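Local coordinates for hypothetical membrane protein (Corynebacterium glutamicum, PDB 6JS9), which binds heme through its N-terminal HtaA domain and probably passes it along the heme-uptake machinery of the corynebacterial cell envelope, at residues Tyr24-Ala30 and Phe74-Gln78; Val105-Glu111 and Glu122-Asp127; Leu13-Gln19 and Glu171-Gly177. One frame throughout, in Å; residues are numbered along the deposited sequence.

Interaction 1: Tyr24-Ala30 and Phe74-Gln78; sequences YIQTGVA and FLGHQ. With HEM (protoporphyrin IX containing Fe), chain C.
Tyr24 and His77 meet in a buried contact beside the heme, where the end of helix 19-26 and the loop after it pack against the last residues of strand 63-79. Tyr24 OH is the axial ligand of the heme iron, 2.3 Å from FE, and the same oxygen accepts a hydrogen bond from His77 NE2 at 2.6 Å. The donor angle is bent (146°), but the oxygen lies close to the imidazole plane. With CG anti to the backbone N (chi1 162°), the phenol reaches from the helix to the iron and lays one face against the porphyrin. A hydrogen bond donated to the ligand oxygen may draw off some of its electron density and tune its bond to the metal.

One face of the imidazole lies against pyrrole ring C of the heme, and Ala30 CA sits over the opposite face, 3.8 Å from the ring centroid. ND1 of His77 is hydrogen-bonded to Tyr117 OH, so that bonds at both ring nitrogens fix the ring's rotation. His77 N donates an almost straight bond to Ala30 O (2.8 Å), on a lone pair, and a water links that carbonyl to Gln78 N. Small residues suit this close approach (CA of Ala30 to CA of Gly76, 4.5 Å): Gly76 has no CB, and Ala30 CB packs 4.0 Å from Gly76 CA. Ile25 CG2 comes within 3.6 Å of Leu75 O, and its CG1 approaches the Phe74 ring. This tyrosine-ligated heme site, with a histidine donating to the ligand oxygen, is consistent with the heme-binding role of the HtaA domain.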
loop_
_atom_site.group_PDB
_atom_site.type_symbol
_atom_site.label_atom_id
_atom_site.label_comp_id
_atom_site.label_asym_id
_atom_site.label_seq_id
_atom_site.Cartn_x
_atom_site.Cartn_y
_atom_site.Cartn_z
ATOM N N TYR A 24 13.655 8.868 0.787
ATOM C CA TYR A 24 14.741 8.044 1.296
ATOM C C TYR A 24 15.294 7.132 0.201
ATOM O O TYR A 24 16.512 7.074 -0.015
ATOM C CB TYR A 24 14.231 7.250 2.504
ATOM C CG TYR A 24 15.080 6.067 2.878
ATOM C CD1 TYR A 24 16.347 6.237 3.437
ATOM C CD2 TYR A 24 14.614 4.777 2.679
ATOM C CE1 TYR A 24 17.117 5.149 3.775
ATOM C CE2 TYR A 24 15.371 3.684 3.022
ATOM C CZ TYR A 24 16.629 3.873 3.565
ATOM O OH TYR A 24 17.394 2.778 3.893
ATOM N N ILE A 25 14.399 6.470 -0.547
ATOM C CA ILE A 25 14.795 5.538 -1.606
ATOM C C ILE A 25 15.428 6.280 -2.779
ATOM O O ILE A 25 16.464 5.864 -3.311
ATOM C CB ILE A 25 13.579 4.709 -2.076
ATOM C CG1 ILE A 25 13.172 3.652 -1.040
ATOM C CG2 ILE A 25 13.820 4.094 -3.489
ATOM C CD1 ILE A 25 14.286 2.720 -0.615
ATOM N N GLN A 26 14.807 7.381 -3.216
ATOM C CA GLN A 26 15.166 7.972 -4.503
ATOM C C GLN A 26 16.275 9.013 -4.394
ATOM O O GLN A 26 17.138 9.082 -5.275
ATOM C CB GLN A 26 13.924 8.584 -5.167
ATOM C CG GLN A 26 12.904 7.519 -5.583
ATOM C CD GLN A 26 11.640 8.091 -6.219
ATOM O OE1 GLN A 26 10.975 8.963 -5.647
ATOM N NE2 GLN A 26 11.304 7.595 -7.409
ATOM N N THR A 27 16.284 9.823 -3.336
ATOM C CA THR A 27 17.295 10.860 -3.184
ATOM C C THR A 27 18.118 10.749 -1.905
ATOM O O THR A 27 19.117 11.465 -1.777
ATOM C CB THR A 27 16.651 12.259 -3.231
ATOM O OG1 THR A 27 15.698 12.387 -2.164
ATOM C CG2 THR A 27 15.961 12.499 -4.562
ATOM N N GLY A 28 17.753 9.878 -0.968
ATOM C CA GLY A 28 18.465 9.748 0.285
ATOM C C GLY A 28 19.497 8.635 0.272
ATOM O O GLY A 28 19.974 8.200 -0.780
ATOM N N VAL A 29 19.804 8.127 1.469
ATOM C CA VAL A 29 20.952 7.237 1.636
ATOM C C VAL A 29 20.750 5.873 0.965
ATOM O O VAL A 29 21.735 5.195 0.650
ATOM C CB VAL A 29 21.284 7.128 3.146
ATOM C CG1 VAL A 29 20.241 6.330 3.907
ATOM C CG2 VAL A 29 22.695 6.575 3.369
ATOM N N ALA A 30 19.507 5.464 0.687
ATOM C CA ALA A 30 19.274 4.177 0.025
ATOM C C ALA A 30 19.789 4.172 -1.411
ATOM O O ALA A 30 20.239 3.127 -1.898
ATOM C CB ALA A 30 17.782 3.830 0.036
ATOM N N PHE A 74 10.410 -1.537 -4.311
ATOM C CA PHE A 74 11.427 -0.667 -3.732
ATOM C C PHE A 74 12.788 -1.362 -3.731
ATOM O O PHE A 74 12.915 -2.501 -3.267
ATOM C CB PHE A 74 11.076 -0.280 -2.291
ATOM C CG PHE A 74 9.735 0.370 -2.130
ATOM C CD1 PHE A 74 9.558 1.712 -2.440
ATOM C CD2 PHE A 74 8.660 -0.349 -1.645
ATOM C CE1 PHE A 74 8.306 2.319 -2.289
ATOM C CE2 PHE A 74 7.411 0.251 -1.471
ATOM C CZ PHE A 74 7.244 1.590 -1.788
ATOM N N LEU A 75 13.807 -0.655 -4.208
ATOM C CA LEU A 75 15.186 -1.122 -4.182
ATOM C C LEU A 75 16.029 -0.083 -3.468
ATOM O O LEU A 75 15.865 1.116 -3.702
ATOM C CB LEU A 75 15.748 -1.338 -5.594
ATOM C CG LEU A 75 15.253 -2.523 -6.417
ATOM C CD1 LEU A 75 15.809 -2.467 -7.834
ATOM C CD2 LEU A 75 15.603 -3.861 -5.745
ATOM N N GLY A 76 16.932 -0.540 -2.602
ATOM C CA GLY A 76 17.878 0.367 -1.980
ATOM C C GLY A 76 19.122 -0.358 -1.516
ATOM O O GLY A 76 19.134 -1.585 -1.370
ATOM N N HIS A 77 20.185 0.421 -1.299
ATOM C CA HIS A 77 21.407 -0.064 -0.652
ATOM C C HIS A 77 22.077 -1.165 -1.481
ATOM O O HIS A 77 22.178 -2.327 -1.085
ATOM C CB HIS A 77 21.095 -0.548 0.771
ATOM C CG HIS A 77 20.698 0.553 1.700
ATOM N ND1 HIS A 77 21.538 1.600 2.008
ATOM C CD2 HIS A 77 19.554 0.772 2.386
ATOM C CE1 HIS A 77 20.919 2.424 2.836
ATOM N NE2 HIS A 77 19.716 1.943 3.082
ATOM N N GLN A 78 22.562 -0.755 -2.647
ATOM C CA GLN A 78 23.239 -1.697 -3.518
ATOM C C GLN A 78 24.582 -2.074 -2.913
ATOM O O GLN A 78 25.462 -1.223 -2.751
ATOM C CB GLN A 78 23.428 -1.110 -4.908
ATOM C CG GLN A 78 24.074 -2.108 -5.846
ATOM C CD GLN A 78 23.998 -1.683 -7.282
ATOM O OE1 GLN A 78 24.047 -0.492 -7.595
ATOM N NE2 GLN A 78 23.869 -2.658 -8.176
HETATM C CHA HEM C . 15.945 4.995 7.220
HETATM C CHB HEM C . 14.065 0.695 5.963
HETATM C CHC HEM C . 18.505 -1.165 5.237
HETATM C CHD HEM C . 20.383 2.984 6.931
HETATM C C1A HEM C . 15.034 4.000 6.917
HETATM C C2A HEM C . 13.591 4.126 6.904
HETATM C C3A HEM C . 13.057 2.951 6.555
HETATM C C4A HEM C . 14.157 2.024 6.329
HETATM C CMA HEM C . 11.536 2.660 6.429
HETATM C CAA HEM C . 12.834 5.422 7.228
HETATM C CBA HEM C . 12.971 6.389 6.052
HETATM C CGA HEM C . 12.123 7.598 6.330
HETATM O O1A HEM C . 10.899 7.560 6.016
HETATM O O2A HEM C . 12.684 8.587 6.876
HETATM C C1B HEM C . 15.096 -0.175 5.672
HETATM C C2B HEM C . 14.924 -1.570 5.290
HETATM C C3B HEM C . 16.150 -2.098 5.084
HETATM C C4B HEM C . 17.132 -1.042 5.326
HETATM C CMB HEM C . 13.524 -2.241 5.163
HETATM C CAB HEM C . 16.587 -3.528 4.651
HETATM C CBB HEM C . 15.750 -4.543 4.396
HETATM C C1C HEM C . 19.423 -0.212 5.648
HETATM C C2C HEM C . 20.866 -0.335 5.609
HETATM C C3C HEM C . 21.389 0.813 6.077
HETATM C C4C HEM C . 20.289 1.704 6.414
HETATM C CMC HEM C . 21.576 -1.608 5.106
HETATM C CAC HEM C . 22.880 1.210 6.254
HETATM C CBC HEM C . 23.901 0.400 5.982
HETATM C C1D HEM C . 19.364 3.900 7.140
HETATM C C2D HEM C . 19.512 5.288 7.571
HETATM C C3D HEM C . 18.285 5.839 7.652
HETATM C C4D HEM C . 17.317 4.828 7.278
HETATM C CMD HEM C . 20.849 6.008 7.873
HETATM C CAD HEM C . 17.914 7.292 8.041
HETATM C CBD HEM C . 17.951 8.079 6.725
HETATM C CGD HEM C . 17.584 9.534 6.908
HETATM O O1D HEM C . 17.931 10.329 6.002
HETATM O O2D HEM C . 16.960 9.913 7.938
HETATM N NA HEM C . 15.335 2.706 6.554
HETATM N NB HEM C . 16.456 0.101 5.686
HETATM N NC HEM C . 19.116 1.045 6.124
HETATM N ND HEM C . 18.005 3.674 6.971
HETATM FE FE HEM C . 17.229 1.985 6.037
HETATM O O HOH W 1 22.666 2.078 -3.365
#

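Interaction 2: Val105-Glu111 and Glu122-Asp127; sequences VDLVARE and EYIISD. With HEM (protoporphyrin IX containing Fe), chain C.
Arg110 and Tyr123 pair across an antiparallel beta-hairpin with a long connection, strand 100-110 against the short strand 123-127, near one edge of the heme pocket. Main-chain bonds run both ways between Leu107 and Ser126 and between Ala109 and Ile124, and Glu111 N extends the pairing to Glu122 O at 3.1 Å.

The side chains sort onto two faces. On the one carrying Val108, Arg110, Tyr123 and Ile125, the arginine leaves the strand with CG beside the backbone N (chi1 -72°) and stays extended as far as NE. Its CG rests over the phenol face, 4.2 Å from the centroid, and the guanidinium, turned by chi4 (-87°), lays a face over Tyr123 CZ as an off-centre cation-pi partner, the two planes inclined by 39°. The long aliphatic stem and the charged end of arginine thus both use one aromatic face. Their polar ends are secured elsewhere: Arg110 NH2 by Gly121 O, and Tyr123 OH by Asp86. Beside them Val108 and Ile125 run side by side, CG2 of the valine 3.7 Å from CD1 of the isoleucine; these branched residues suit extended strands and put a small methyl patch on this face.

On the other face Ile124 extends its CD1 to Glu111 CB (3.5 Å), so that the aliphatic root of the glutamate, rather than its acid, makes the contact. At the far end like charges come together: Asp106 OD2 and Asp127 OD1 are 3.6 Å apart, and Asp91 adds a third carboxylate near Asp106. Asp106 OD1 accepts from Asp128 N, while a water donates to both Asp127 OD1 and Leu107 O, which may ease the repulsion. Toward the heme, the carbonyl oxygen of Arg110 comes within 3.3 Å of vinyl carbon CBB.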
loop_
_atom_site.group_PDB
_atom_site.type_symbol
_atom_site.label_atom_id
_atom_site.label_comp_id
_atom_site.label_asym_id
_atom_site.label_seq_id
_atom_site.Cartn_x
_atom_site.Cartn_y
_atom_site.Cartn_z
ATOM N N VAL A 105 -1.803 -5.740 1.985
ATOM C CA VAL A 105 -0.857 -5.999 0.907
ATOM C C VAL A 105 -0.221 -7.369 1.099
ATOM O O VAL A 105 -0.219 -7.943 2.194
ATOM C CB VAL A 105 0.266 -4.934 0.809
ATOM C CG1 VAL A 105 -0.311 -3.533 0.613
ATOM C CG2 VAL A 105 1.153 -4.996 2.022
ATOM N N ASP A 106 0.311 -7.893 0.002
ATOM C CA ASP A 106 1.274 -8.978 0.048
ATOM C C ASP A 106 2.656 -8.354 -0.075
ATOM O O ASP A 106 2.863 -7.433 -0.872
ATOM C CB ASP A 106 1.050 -9.989 -1.085
ATOM C CG ASP A 106 -0.193 -10.861 -0.888
ATOM O OD1 ASP A 106 -0.893 -10.746 0.144
ATOM O OD2 ASP A 106 -0.467 -11.689 -1.785
ATOM N N LEU A 107 3.594 -8.841 0.724
ATOM C CA LEU A 107 4.947 -8.313 0.738
ATOM C C LEU A 107 5.927 -9.433 0.446
ATOM O O LEU A 107 5.795 -10.544 0.971
ATOM C CB LEU A 107 5.298 -7.675 2.097
ATOM C CG LEU A 107 4.763 -6.275 2.388
ATOM C CD1 LEU A 107 5.292 -5.817 3.718
ATOM C CD2 LEU A 107 5.169 -5.301 1.302
ATOM N N VAL A 108 6.912 -9.133 -0.391
ATOM C CA VAL A 108 8.090 -9.968 -0.562
ATOM C C VAL A 108 9.282 -9.055 -0.307
ATOM O O VAL A 108 9.542 -8.135 -1.095
ATOM C CB VAL A 108 8.156 -10.597 -1.958
ATOM C CG1 VAL A 108 9.448 -11.369 -2.126
ATOM C CG2 VAL A 108 6.930 -11.496 -2.185
ATOM N N ALA A 109 9.983 -9.279 0.801
ATOM C CA ALA A 109 10.906 -8.271 1.296
ATOM C C ALA A 109 12.088 -8.923 1.989
ATOM O O ALA A 109 11.914 -9.846 2.792
ATOM C CB ALA A 109 10.204 -7.316 2.271
ATOM N N ARG A 110 13.289 -8.427 1.690
ATOM C CA ARG A 110 14.451 -8.836 2.465
ATOM C C ARG A 110 14.281 -8.400 3.914
ATOM O O ARG A 110 13.847 -7.278 4.192
ATOM C CB ARG A 110 15.733 -8.251 1.881
ATOM C CG ARG A 110 16.151 -8.898 0.574
ATOM C CD ARG A 110 17.542 -8.486 0.176
ATOM N NE ARG A 110 17.815 -8.840 -1.211
ATOM C CZ ARG A 110 18.294 -10.020 -1.593
ATOM N NH1 ARG A 110 18.519 -10.265 -2.880
ATOM N NH2 ARG A 110 18.548 -10.955 -0.687
ATOM N N GLU A 111 14.588 -9.313 4.833
ATOM C CA GLU A 111 14.672 -8.971 6.246
ATOM C C GLU A 111 15.744 -7.911 6.476
ATOM O O GLU A 111 16.816 -7.947 5.862
ATOM C CB GLU A 111 14.997 -10.229 7.056
ATOM C CG GLU A 111 14.972 -10.039 8.556
ATOM C CD GLU A 111 15.407 -11.287 9.312
ATOM O OE1 GLU A 111 16.019 -12.185 8.687
ATOM O OE2 GLU A 111 15.136 -11.365 10.531
ATOM N N GLU A 122 17.509 -12.587 3.683
ATOM C CA GLU A 122 16.783 -13.404 2.726
ATOM C C GLU A 122 15.377 -12.839 2.542
ATOM O O GLU A 122 14.863 -12.097 3.386
ATOM C CB GLU A 122 16.710 -14.860 3.196
ATOM C CG GLU A 122 18.002 -15.401 3.818
ATOM C CD GLU A 122 18.635 -16.539 3.018
ATOM O OE1 GLU A 122 18.545 -16.519 1.770
ATOM O OE2 GLU A 122 19.224 -17.456 3.639
ATOM N N TYR A 123 14.752 -13.191 1.420
ATOM C CA TYR A 123 13.392 -12.738 1.162
ATOM C C TYR A 123 12.422 -13.378 2.154
ATOM O O TYR A 123 12.482 -14.585 2.411
ATOM C CB TYR A 123 12.987 -13.068 -0.274
ATOM C CG TYR A 123 13.731 -12.259 -1.310
ATOM C CD1 TYR A 123 13.400 -10.931 -1.545
ATOM C CD2 TYR A 123 14.753 -12.818 -2.057
ATOM C CE1 TYR A 123 14.068 -10.185 -2.485
ATOM C CE2 TYR A 123 15.431 -12.073 -3.002
ATOM C CZ TYR A 123 15.089 -10.756 -3.208
ATOM O OH TYR A 123 15.757 -10.001 -4.145
ATOM N N ILE A 124 11.553 -12.559 2.741
ATOM C CA ILE A 124 10.459 -13.025 3.587
ATOM C C ILE A 124 9.153 -12.788 2.842
ATOM O O ILE A 124 8.886 -11.666 2.387
ATOM C CB ILE A 124 10.437 -12.295 4.939
ATOM C CG1 ILE A 124 11.762 -12.455 5.675
ATOM C CG2 ILE A 124 9.278 -12.787 5.797
ATOM C CD1 ILE A 124 11.787 -11.700 6.985
ATOM N N ILE A 125 8.343 -13.835 2.717
ATOM C CA ILE A 125 7.021 -13.722 2.116
ATOM C C ILE A 125 6.018 -13.432 3.227
ATOM O O ILE A 125 5.840 -14.242 4.144
ATOM C CB ILE A 125 6.632 -14.997 1.353
ATOM C CG1 ILE A 125 7.786 -15.516 0.502
ATOM C CG2 ILE A 125 5.400 -14.721 0.486
ATOM C CD1 ILE A 125 8.234 -14.566 -0.560
ATOM N N SER A 126 5.351 -12.290 3.141
ATOM C CA SER A 126 4.333 -11.904 4.114
ATOM C C SER A 126 3.045 -11.646 3.337
ATOM O O SER A 126 2.867 -10.573 2.752
ATOM C CB SER A 126 4.776 -10.678 4.913
ATOM O OG SER A 126 6.007 -10.913 5.565
ATOM N N ASP A 127 2.159 -12.632 3.314
ATOM C CA ASP A 127 0.887 -12.494 2.629
ATOM C C ASP A 127 -0.142 -11.870 3.558
ATOM O O ASP A 127 -0.124 -12.104 4.771
ATOM C CB ASP A 127 0.370 -13.851 2.146
ATOM C CG ASP A 127 1.139 -14.386 0.948
ATOM O OD1 ASP A 127 1.802 -13.595 0.240
ATOM O OD2 ASP A 127 1.056 -15.609 0.707
HETATM C CHA HEM C . 15.945 4.995 7.220
HETATM C CHB HEM C . 14.065 0.695 5.963
HETATM C CHC HEM C . 18.505 -1.165 5.237
HETATM C CHD HEM C . 20.383 2.984 6.931
HETATM C C1A HEM C . 15.034 4.000 6.917
HETATM C C2A HEM C . 13.591 4.126 6.904
HETATM C C3A HEM C . 13.057 2.951 6.555
HETATM C C4A HEM C . 14.157 2.024 6.329
HETATM C CMA HEM C . 11.536 2.660 6.429
HETATM C CAA HEM C . 12.834 5.422 7.228
HETATM C CBA HEM C . 12.971 6.389 6.052
HETATM C CGA HEM C . 12.123 7.598 6.330
HETATM O O1A HEM C . 10.899 7.560 6.016
HETATM O O2A HEM C . 12.684 8.587 6.876
HETATM C C1B HEM C . 15.096 -0.175 5.672
HETATM C C2B HEM C . 14.924 -1.570 5.290
HETATM C C3B HEM C . 16.150 -2.098 5.084
HETATM C C4B HEM C . 17.132 -1.042 5.326
HETATM C CMB HEM C . 13.524 -2.241 5.163
HETATM C CAB HEM C . 16.587 -3.528 4.651
HETATM C CBB HEM C . 15.750 -4.543 4.396
HETATM C C1C HEM C . 19.423 -0.212 5.648
HETATM C C2C HEM C . 20.866 -0.335 5.609
HETATM C C3C HEM C . 21.389 0.813 6.077
HETATM C C4C HEM C . 20.289 1.704 6.414
HETATM C CMC HEM C . 21.576 -1.608 5.106
HETATM C CAC HEM C . 22.880 1.210 6.254
HETATM C CBC HEM C . 23.901 0.400 5.982
HETATM C C1D HEM C . 19.364 3.900 7.140
HETATM C C2D HEM C . 19.512 5.288 7.571
HETATM C C3D HEM C . 18.285 5.839 7.652
HETATM C C4D HEM C . 17.317 4.828 7.278
HETATM C CMD HEM C . 20.849 6.008 7.873
HETATM C CAD HEM C . 17.914 7.292 8.041
HETATM C CBD HEM C . 17.951 8.079 6.725
HETATM C CGD HEM C . 17.584 9.534 6.908
HETATM O O1D HEM C . 17.931 10.329 6.002
HETATM O O2D HEM C . 16.960 9.913 7.938
HETATM N NA HEM C . 15.335 2.706 6.554
HETATM N NB HEM C . 16.456 0.101 5.686
HETATM N NC HEM C . 19.116 1.045 6.124
HETATM N ND HEM C . 18.005 3.674 6.971
HETATM FE FE HEM C . 17.229 1.985 6.037
HETATM O O HOH W 2 3.779 -12.275 -0.757
#

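Interaction 3: Leu13-Gln19 and Glu171-Gly177; sequences LNWGFRQ and EALDPTG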
loop_
_atom_site.group_PDB
_atom_site.type_symbol
_atom_site.label_atom_id
_atom_site.label_comp_id
_atom_site.label_asym_id
_atom_site.label_seq_id
_atom_site.Cartn_x
_atom_site.Cartn_y
_atom_site.Cartn_z
ATOM N N LEU A 13 -7.399 4.056 -6.169
ATOM C CA LEU A 13 -6.767 4.394 -4.908
ATOM C C LEU A 13 -5.435 5.068 -5.207
ATOM O O LEU A 13 -4.607 4.515 -5.937
ATOM C CB LEU A 13 -6.559 3.145 -4.051
ATOM C CG LEU A 13 -5.587 3.246 -2.871
ATOM C CD1 LEU A 13 -6.107 4.233 -1.826
ATOM C CD2 LEU A 13 -5.386 1.876 -2.248
ATOM N N ASN A 14 -5.247 6.269 -4.662
ATOM C CA ASN A 14 -4.041 7.056 -4.852
ATOM C C ASN A 14 -3.289 7.072 -3.524
ATOM O O ASN A 14 -3.769 7.657 -2.549
ATOM C CB ASN A 14 -4.371 8.477 -5.310
ATOM C CG ASN A 14 -5.126 8.518 -6.617
ATOM O OD1 ASN A 14 -5.039 7.604 -7.439
ATOM N ND2 ASN A 14 -5.873 9.596 -6.822
ATOM N N TRP A 15 -2.119 6.429 -3.482
ATOM C CA TRP A 15 -1.376 6.294 -2.225
ATOM C C TRP A 15 0.050 5.867 -2.518
ATOM O O TRP A 15 0.259 4.780 -3.062
ATOM C CB TRP A 15 -2.043 5.268 -1.313
ATOM C CG TRP A 15 -1.509 5.207 0.092
ATOM C CD1 TRP A 15 -1.495 6.218 1.007
ATOM C CD2 TRP A 15 -0.971 4.054 0.765
ATOM N NE1 TRP A 15 -0.954 5.776 2.198
ATOM C CE2 TRP A 15 -0.645 4.447 2.077
ATOM C CE3 TRP A 15 -0.740 2.728 0.383
ATOM C CZ2 TRP A 15 -0.078 3.567 3.005
ATOM C CZ3 TRP A 15 -0.192 1.848 1.309
ATOM C CH2 TRP A 15 0.141 2.277 2.601
ATOM N N GLY A 16 1.025 6.687 -2.120
ATOM C CA GLY A 16 2.422 6.356 -2.340
ATOM C C GLY A 16 3.125 5.889 -1.080
ATOM O O GLY A 16 4.316 6.149 -0.903
ATOM N N PHE A 17 2.390 5.211 -0.194
ATOM C CA PHE A 17 2.894 4.697 1.084
ATOM C C PHE A 17 3.305 5.832 2.021
ATOM O O PHE A 17 2.570 6.156 2.963
ATOM C CB PHE A 17 4.057 3.715 0.867
ATOM C CG PHE A 17 4.652 3.175 2.144
ATOM C CD1 PHE A 17 3.865 2.488 3.058
ATOM C CD2 PHE A 17 6.003 3.338 2.421
ATOM C CE1 PHE A 17 4.409 1.981 4.250
ATOM C CE2 PHE A 17 6.560 2.825 3.597
ATOM C CZ PHE A 17 5.748 2.138 4.514
ATOM N N ARG A 18 4.463 6.449 1.776
ATOM C CA ARG A 18 4.950 7.510 2.661
ATOM C C ARG A 18 6.016 8.322 1.944
ATOM O O ARG A 18 7.044 7.768 1.538
ATOM C CB ARG A 18 5.505 6.931 3.957
ATOM C CG ARG A 18 6.187 7.978 4.796
ATOM C CD ARG A 18 6.064 7.703 6.266
ATOM N NE ARG A 18 7.013 8.537 6.988
ATOM C CZ ARG A 18 7.021 8.703 8.300
ATOM N NH1 ARG A 18 6.115 8.092 9.051
ATOM N NH2 ARG A 18 7.944 9.481 8.856
ATOM N N GLN A 19 5.794 9.632 1.809
ATOM C CA GLN A 19 6.687 10.431 0.977
ATOM C C GLN A 19 8.131 10.366 1.472
ATOM O O GLN A 19 9.064 10.310 0.662
ATOM C CB GLN A 19 6.219 11.883 0.912
ATOM C CG GLN A 19 6.963 12.675 -0.155
ATOM C CD GLN A 19 6.496 14.102 -0.251
ATOM O OE1 GLN A 19 6.044 14.684 0.734
ATOM N NE2 GLN A 19 6.593 14.678 -1.442
ATOM N N GLU A 171 2.597 5.088 13.371
ATOM C CA GLU A 171 3.123 6.265 12.701
ATOM C C GLU A 171 2.260 6.640 11.506
ATOM O O GLU A 171 1.745 5.775 10.790
ATOM C CB GLU A 171 4.558 6.034 12.247
ATOM C CG GLU A 171 5.320 7.332 12.135
ATOM C CD GLU A 171 6.814 7.167 12.345
ATOM O OE1 GLU A 171 7.236 6.417 13.256
ATOM O OE2 GLU A 171 7.566 7.801 11.584
ATOM N N ALA A 172 2.098 7.944 11.300
ATOM C CA ALA A 172 1.339 8.420 10.155
ATOM C C ALA A 172 2.078 8.099 8.865
ATOM O O ALA A 172 3.310 8.175 8.795
ATOM C CB ALA A 172 1.094 9.923 10.261
ATOM N N LEU A 173 1.322 7.714 7.853
ATOM C CA LEU A 173 1.837 7.498 6.516
ATOM C C LEU A 173 1.198 8.548 5.612
ATOM O O LEU A 173 0.582 9.501 6.099
ATOM C CB LEU A 173 1.565 6.057 6.070
ATOM C CG LEU A 173 2.130 4.917 6.931
ATOM C CD1 LEU A 173 1.571 3.572 6.438
ATOM C CD2 LEU A 173 3.692 4.902 6.979
ATOM N N ASP A 174 1.378 8.409 4.301
ATOM C CA ASP A 174 0.713 9.330 3.395
ATOM C C ASP A 174 -0.795 9.170 3.570
ATOM O O ASP A 174 -1.269 8.058 3.833
ATOM C CB ASP A 174 1.077 9.054 1.931
ATOM C CG ASP A 174 2.431 9.630 1.524
ATOM O OD1 ASP A 174 3.088 10.294 2.342
ATOM O OD2 ASP A 174 2.823 9.419 0.358
ATOM N N PRO A 175 -1.569 10.245 3.468
ATOM C CA PRO A 175 -3.023 10.085 3.435
ATOM C C PRO A 175 -3.454 9.350 2.173
ATOM O O PRO A 175 -2.777 9.382 1.143
ATOM C CB PRO A 175 -3.541 11.527 3.459
ATOM C CG PRO A 175 -2.384 12.363 3.011
ATOM C CD PRO A 175 -1.167 11.661 3.506
ATOM N N THR A 176 -4.588 8.660 2.262
ATOM C CA THR A 176 -5.137 8.035 1.068
ATOM C C THR A 176 -5.961 9.050 0.291
ATOM O O THR A 176 -6.492 10.009 0.851
ATOM C CB THR A 176 -5.989 6.806 1.412
ATOM O OG1 THR A 176 -6.963 7.148 2.401
ATOM C CG2 THR A 176 -5.112 5.667 1.937
ATOM N N GLY A 177 -6.041 8.840 -1.021
ATOM C CA GLY A 177 -6.787 9.727 -1.886
ATOM C C GLY A 177 -7.450 8.956 -3.005
ATOM O O GLY A 177 -7.208 7.759 -3.205
HETATM O O HOH W 3 0.752 9.325 -1.369
#
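Leu13 begins the contact by setting CD1 near Thr176 CB, at the inner side of the sheet where strand 11-14 meets the start of strand 177-183. Asn14 and Gly177 form an antiparallel hydrogen-bonded pair, with Asn14 N to Gly177 O at 2.9 Å. Trp15 then turns inward. Its indole NE1 donates to Asp174 O (2.8 Å), close to the ring plane but above the carbonyl plane, giving this buried N-H a partner. Thr176 CG2 covers a face of the five-membered ring, and Leu173 CD1 touches CZ2 at the edge. At Gly16 a water bridges the backbone N to Asp174 OD2, which also forms a salt bridge with Arg22.

Phe17 O accepts from Asp174 N, while its ring, CG anti to the backbone N (chi1 178°), reaches Leu173 CD1. Arg18, bent at chi2, passes across Leu173 CD2 and brings NH1 to Glu171 OE2 at 2.9 Å, completing a salt bridge; the guanidinium and carboxylate planes stand 57° apart. Its NE is engaged by Ser20, a heme-binding residue. Finally, Gln19 N donates to Asp174 OD1 (2.8 Å), so an acid suited to accepting a first-turn N-H meets the start of helix 19-26. Here N- and C-terminal parts close a curled antiparallel sheet next to the heme pocket of the HtaA domain.

How the interactions relate
All three contacts belong to one curled antiparallel sheet with its attached loops and helix, yet none touches another. Interaction 1 is the most buried and the one centred on the metal; interaction 2 meets the same heme at a vinyl edge and is more exposed, with regular strand pairing and surface charges. Interaction 3 joins segments far apart in sequence, and is mixed: hydrophobic side chains and an indole inside, charged groups in partly exposed positions. It ends where helix 19-26 starts, the helix that carries the iron ligand of interaction 1. Metal coordination marks the first and main-chain pairing the second, while the third mixes backbone bonds, side-chain-to-backbone bonds and a salt bridge.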